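Local coordinates for protein inner kinetochore subunit cnp3 (Schizosaccharomyces pombe, PDB 6O2D) that is a CENP-C homologue of the inner kinetochore network that serves as a platform for outer kinetochore assembly at centromeres, and dimerises through its cupin domain, at the interface of chains A and B. Numbering follows the deposited sequence. Chains: chain A/B, Inner kinetochore subunit cnp3.

Contact 1 and contact 2 lie about 17 Å apart, between their C-alpha centres, on one two-fold interface that joins two Cnp3 cupin domains. They share no residue. In contact 1 strand 16-22 of chain B is held by loop residues 103 and 118-121 of chain A; in contact 2 the start of strand 113-117 of chain A pairs with the end of strand 32-40 of chain B. Strand 113-117 runs directly into the 118-121 loop, so one continuous stretch of chain A serves both. Each contact has a twin with the chains exchanged, so both domains give and receive these contacts, part of the dimer interface.

Contact 1: the interface of chains A and B. Residues chain A 102-103, 118-121; chain B 19-22.
A:Asn121 has its CG beside its own backbone N and anti to the carbonyl carbon (chi1 -80°), which presents the amide to the backbone of B:Leu22, while A:Asn103 extends its CG anti to the backbone N (chi1 -170°) towards B:Glu20. The two asparagines read the main chain of strand 16-22, the N-terminal strand of the partner cupin domain. At A:Asn121 both ends of the amide are used on one residue: OD1 accepts from B:Leu22 N at 2.7 Å, the donor lying in the carbonyl plane on a lone pair, and ND2 donates to B:Leu22 O at 3.0 Å, tilted from that carbonyl's plane. This two-point grip fixes the rotation of the amide. An alanine here would probably leave B:Leu22 N and O without these mates and open a gap beside the leucine's CB.

A:Asn103 works differently, donating from ND2 to B:Glu20 O at 2.9 Å in a nearly straight bond (169° at H). The acceptor lies in the asparagine's amide plane, yet the donor stands above the glutamate's carbonyl plane and misses its lone pairs. Because the bonds engage main-chain atoms, the side chain of B:Glu20 plays no part in them.

B:Val21, the residue between the two gripped ones in sequence, turns its methyls away from A:Asn103 towards A:Val102 and A:Pro118. Its CG1 meets A:Val102 CG1 at 3.8 Å, the two side chains crossing obliquely, and also approaches A:Pro118 CG at 4.0 Å. B:Leu22 reaches the other way, bringing CD1 to 3.4 Å from A:Gly120 O. Water 1 bridges the backbone carbonyls, 2.7 Å from A:Asn103 O and equally far from B:Glu20 O.

Contact 2: the interface of chains A and B. Residues chain A 112-114; chain B 39-41, 59-60, 136.
A:Gly113 and A:Val114 pair antiparallel with B:Ser40 and B:Tyr39, adding the start of strand 113-117 to the edge of strand 32-40 in the partner's cupin fold. A:Val114 and B:Tyr39 exchange two backbone bonds: A:Val114 N donates to B:Tyr39 O at 2.8 Å, and B:Tyr39 N returns one to A:Val114 O at 2.9 Å. One step further, B:Leu41 N, at the start of the 3-10 helix 41-43, donates to A:Asp112 O at 2.9 Å with a more bent path (143° at H), so the pairing carries on just past the strand end.

From this backbone A:Val114 pushes its side chain into chain B, and it hides more surface there than any other residue of the patch. Its CG2 sits between the backbone N and the carbonyl carbon, where it meets B:Phe60 CE2 at 3.6 Å and B:Leu41 CD2 at 3.7 Å. Its CG1, anti to the carbonyl carbon (chi1 -62°), lies over the face of the B:Tyr136 ring, off-centre near CD1, at 3.7 Å from that atom. B:Leu41 crosses the valine at about a right angle and lays its two methyls alongside the valine's, CD1 facing A:Val114 CG1 and CD2 facing CG2.

The B:Phe60 ring sets its edge against the strand, with A:Val114 O in the ring plane, 3.7 Å from CZ. B:Leu59 backs the rings: its CB lies over one face of B:Phe60, and its CD2 stands above the centre of the B:Tyr39 ring, 3.5 Å from the plane. B:Phe60 CE1 meets that tyrosine ring at its edge, in plane.

Contact 1: the interface of chains A and B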
loop_
_atom_site.group_PDB
_atom_site.type_symbol
_atom_site.label_atom_id
_atom_site.label_comp_id
_atom_site.label_asym_id
_atom_site.label_seq_id
_atom_site.Cartn_x
_atom_site.Cartn_y
_atom_site.Cartn_z
ATOM N N VAL A 102 4.262 -1.794 17.830
ATOM C CA VAL A 102 2.815 -1.673 17.680
ATOM C C VAL A 102 2.191 -2.196 18.968
ATOM O O VAL A 102 2.342 -3.381 19.300
ATOM C CB VAL A 102 2.285 -2.429 16.453
ATOM C CG1 VAL A 102 0.778 -2.643 16.570
ATOM C CG2 VAL A 102 2.629 -1.665 15.169
ATOM N N ASN A 103 1.547 -1.302 19.724
ATOM C CA ASN A 103 0.834 -1.668 20.948
ATOM C C ASN A 103 1.777 -2.313 21.969
ATOM O O ASN A 103 1.497 -3.370 22.541
ATOM C CB ASN A 103 -0.344 -2.588 20.614
ATOM C CG ASN A 103 -1.267 -2.804 21.792
ATOM O OD1 ASN A 103 -1.470 -1.907 22.613
ATOM N ND2 ASN A 103 -1.825 -4.005 21.890
ATOM N N PRO A 118 -2.706 -1.785 12.390
ATOM C CA PRO A 118 -4.175 -1.785 12.414
ATOM C C PRO A 118 -4.746 -0.517 13.029
ATOM O O PRO A 118 -4.063 0.249 13.710
ATOM C CB PRO A 118 -4.525 -3.017 13.262
ATOM C CG PRO A 118 -3.322 -3.893 13.191
ATOM C CD PRO A 118 -2.127 -2.990 13.008
ATOM N N ARG A 119 -6.030 -0.301 12.755
ATOM C CA ARG A 119 -6.760 0.832 13.307
ATOM C C ARG A 119 -6.808 0.784 14.830
ATOM O O ARG A 119 -6.862 -0.284 15.443
ATOM C CB ARG A 119 -8.182 0.866 12.744
ATOM C CG ARG A 119 -8.237 1.219 11.268
ATOM C CD ARG A 119 -9.642 1.091 10.695
ATOM N NE ARG A 119 -10.065 -0.298 10.520
ATOM C CZ ARG A 119 -11.242 -0.655 10.009
ATOM N NH1 ARG A 119 -12.109 0.271 9.614
ATOM N NH2 ARG A 119 -11.556 -1.936 9.889
ATOM N N GLY A 120 -6.784 1.966 15.438
ATOM C CA GLY A 120 -6.957 2.093 16.876
ATOM C C GLY A 120 -5.775 1.658 17.713
ATOM O O GLY A 120 -5.957 1.240 18.864
ATOM N N ASN A 121 -4.564 1.795 17.194
ATOM C CA ASN A 121 -3.383 1.342 17.903
ATOM C C ASN A 121 -2.332 2.442 17.915
ATOM O O ASN A 121 -2.429 3.445 17.200
ATOM C CB ASN A 121 -2.821 0.066 17.256
ATOM C CG ASN A 121 -3.586 -1.179 17.665
ATOM O OD1 ASN A 121 -3.233 -1.842 18.646
ATOM N ND2 ASN A 121 -4.639 -1.503 16.924
ATOM N N CYS B 19 1.219 -10.550 16.642
ATOM C CA CYS B 19 1.263 -9.477 17.617
ATOM C C CYS B 19 -0.144 -9.253 18.143
ATOM O O CYS B 19 -1.127 -9.439 17.422
ATOM C CB CYS B 19 1.829 -8.201 16.968
ATOM S SG CYS B 19 1.590 -6.646 17.864
ATOM N N GLU B 20 -0.233 -8.831 19.398
ATOM C CA GLU B 20 -1.523 -8.527 19.987
ATOM C C GLU B 20 -1.812 -7.051 19.751
ATOM O O GLU B 20 -1.009 -6.183 20.115
ATOM C CB GLU B 20 -1.561 -8.856 21.478
ATOM C CG GLU B 20 -2.987 -8.987 22.020
ATOM C CD GLU B 20 -3.054 -8.960 23.535
ATOM O OE1 GLU B 20 -1.983 -8.921 24.173
ATOM O OE2 GLU B 20 -4.175 -8.968 24.090
ATOM N N VAL B 21 -2.949 -6.770 19.131
ATOM C CA VAL B 21 -3.298 -5.413 18.741
ATOM C C VAL B 21 -4.664 -5.101 19.316
ATOM O O VAL B 21 -5.487 -5.996 19.536
ATOM C CB VAL B 21 -3.307 -5.207 17.204
ATOM C CG1 VAL B 21 -1.911 -5.369 16.620
ATOM C CG2 VAL B 21 -4.295 -6.158 16.528
ATOM N N LEU B 22 -4.908 -3.815 19.545
ATOM C CA LEU B 22 -6.239 -3.392 19.938
ATOM C C LEU B 22 -7.171 -3.527 18.746
ATOM O O LEU B 22 -6.745 -3.477 17.589
ATOM C CB LEU B 22 -6.223 -1.937 20.406
ATOM C CG LEU B 22 -5.440 -1.634 21.678
ATOM C CD1 LEU B 22 -5.441 -0.151 21.965
ATOM C CD2 LEU B 22 -6.067 -2.388 22.823
HETATM O O HOH W 1 1.030 -5.992 21.891
#

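Contact 2: the interface of chains A and B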
loop_
_atom_site.group_PDB
_atom_site.type_symbol
_atom_site.label_atom_id
_atom_site.label_comp_id
_atom_site.label_asym_id
_atom_site.label_seq_id
_atom_site.Cartn_x
_atom_site.Cartn_y
_atom_site.Cartn_z
ATOM N N ASP A 112 12.502 -5.716 2.078
ATOM C CA ASP A 112 11.527 -6.641 1.495
ATOM C C ASP A 112 10.585 -7.222 2.537
ATOM O O ASP A 112 9.931 -8.244 2.294
ATOM C CB ASP A 112 12.203 -7.768 0.709
ATOM C CG ASP A 112 12.925 -7.262 -0.518
ATOM O OD1 ASP A 112 12.496 -6.220 -1.063
ATOM O OD2 ASP A 112 13.937 -7.882 -0.912
ATOM N N GLY A 113 10.507 -6.587 3.698
ATOM C CA GLY A 113 9.509 -6.903 4.692
ATOM C C GLY A 113 8.369 -5.907 4.597
ATOM O O GLY A 113 8.554 -4.762 4.187
ATOM N N VAL A 114 7.170 -6.360 4.938
ATOM C CA VAL A 114 6.011 -5.484 4.971
ATOM C C VAL A 114 5.311 -5.675 6.306
ATOM O O VAL A 114 5.270 -6.786 6.846
ATOM C CB VAL A 114 5.045 -5.743 3.792
ATOM C CG1 VAL A 114 5.750 -5.475 2.455
ATOM C CG2 VAL A 114 4.474 -7.162 3.850
ATOM N N TYR B 39 5.193 -9.604 7.477
ATOM C CA TYR B 39 5.723 -10.708 6.687
ATOM C C TYR B 39 7.005 -10.264 6.006
ATOM O O TYR B 39 7.129 -9.116 5.568
ATOM C CB TYR B 39 4.774 -11.186 5.581
ATOM C CG TYR B 39 3.453 -11.772 6.017
ATOM C CD1 TYR B 39 2.374 -10.947 6.320
ATOM C CD2 TYR B 39 3.263 -13.148 6.069
ATOM C CE1 TYR B 39 1.153 -11.477 6.695
ATOM C CE2 TYR B 39 2.039 -13.686 6.442
ATOM C CZ TYR B 39 0.991 -12.843 6.754
ATOM O OH TYR B 39 -0.232 -13.356 7.127
ATOM N N SER B 40 7.940 -11.199 5.873
ATOM C CA SER B 40 9.089 -11.017 4.997
ATOM C C SER B 40 8.725 -11.631 3.651
ATOM O O SER B 40 8.652 -12.859 3.525
ATOM C CB SER B 40 10.336 -11.663 5.591
ATOM O OG SER B 40 11.439 -11.533 4.715
ATOM N N LEU B 41 8.486 -10.778 2.653
ATOM C CA LEU B 41 7.991 -11.243 1.357
ATOM C C LEU B 41 8.828 -12.349 0.715
ATOM O O LEU B 41 8.226 -13.301 0.196
ATOM C CB LEU B 41 7.861 -10.048 0.401
ATOM C CG LEU B 41 6.915 -8.939 0.873
ATOM C CD1 LEU B 41 6.726 -7.880 -0.182
ATOM C CD2 LEU B 41 5.581 -9.510 1.244
ATOM N N LEU B 59 -1.819 -10.993 2.011
ATOM C CA LEU B 59 -1.157 -10.991 3.311
ATOM C C LEU B 59 -1.964 -10.288 4.393
ATOM O O LEU B 59 -2.163 -10.843 5.476
ATOM C CB LEU B 59 0.212 -10.324 3.182
ATOM C CG LEU B 59 1.176 -11.115 2.306
ATOM C CD1 LEU B 59 2.400 -10.293 2.056
ATOM C CD2 LEU B 59 1.546 -12.444 2.961
ATOM N N PHE B 60 -2.400 -9.057 4.127
ATOM C CA PHE B 60 -3.158 -8.249 5.069
ATOM C C PHE B 60 -4.544 -8.029 4.492
ATOM O O PHE B 60 -4.678 -7.569 3.353
ATOM C CB PHE B 60 -2.478 -6.903 5.311
ATOM C CG PHE B 60 -1.041 -7.012 5.715
ATOM C CD1 PHE B 60 -0.682 -7.708 6.864
ATOM C CD2 PHE B 60 -0.048 -6.409 4.958
ATOM C CE1 PHE B 60 0.639 -7.803 7.250
ATOM C CE2 PHE B 60 1.280 -6.500 5.338
ATOM C CZ PHE B 60 1.624 -7.204 6.486
ATOM N N TYR B 136 4.767 -5.664 -4.357
ATOM C CA TYR B 136 3.875 -5.434 -3.229
ATOM C C TYR B 136 2.651 -4.666 -3.718
ATOM O O TYR B 136 2.788 -3.554 -4.238
ATOM C CB TYR B 136 4.599 -4.655 -2.130
ATOM C CG TYR B 136 3.691 -4.224 -1.012
ATOM C CD1 TYR B 136 3.117 -5.165 -0.169
ATOM C CD2 TYR B 136 3.400 -2.886 -0.799
ATOM C CE1 TYR B 136 2.290 -4.789 0.857
ATOM C CE2 TYR B 136 2.564 -2.500 0.234
ATOM C CZ TYR B 136 2.015 -3.458 1.054
ATOM O OH TYR B 136 1.177 -3.097 2.078
#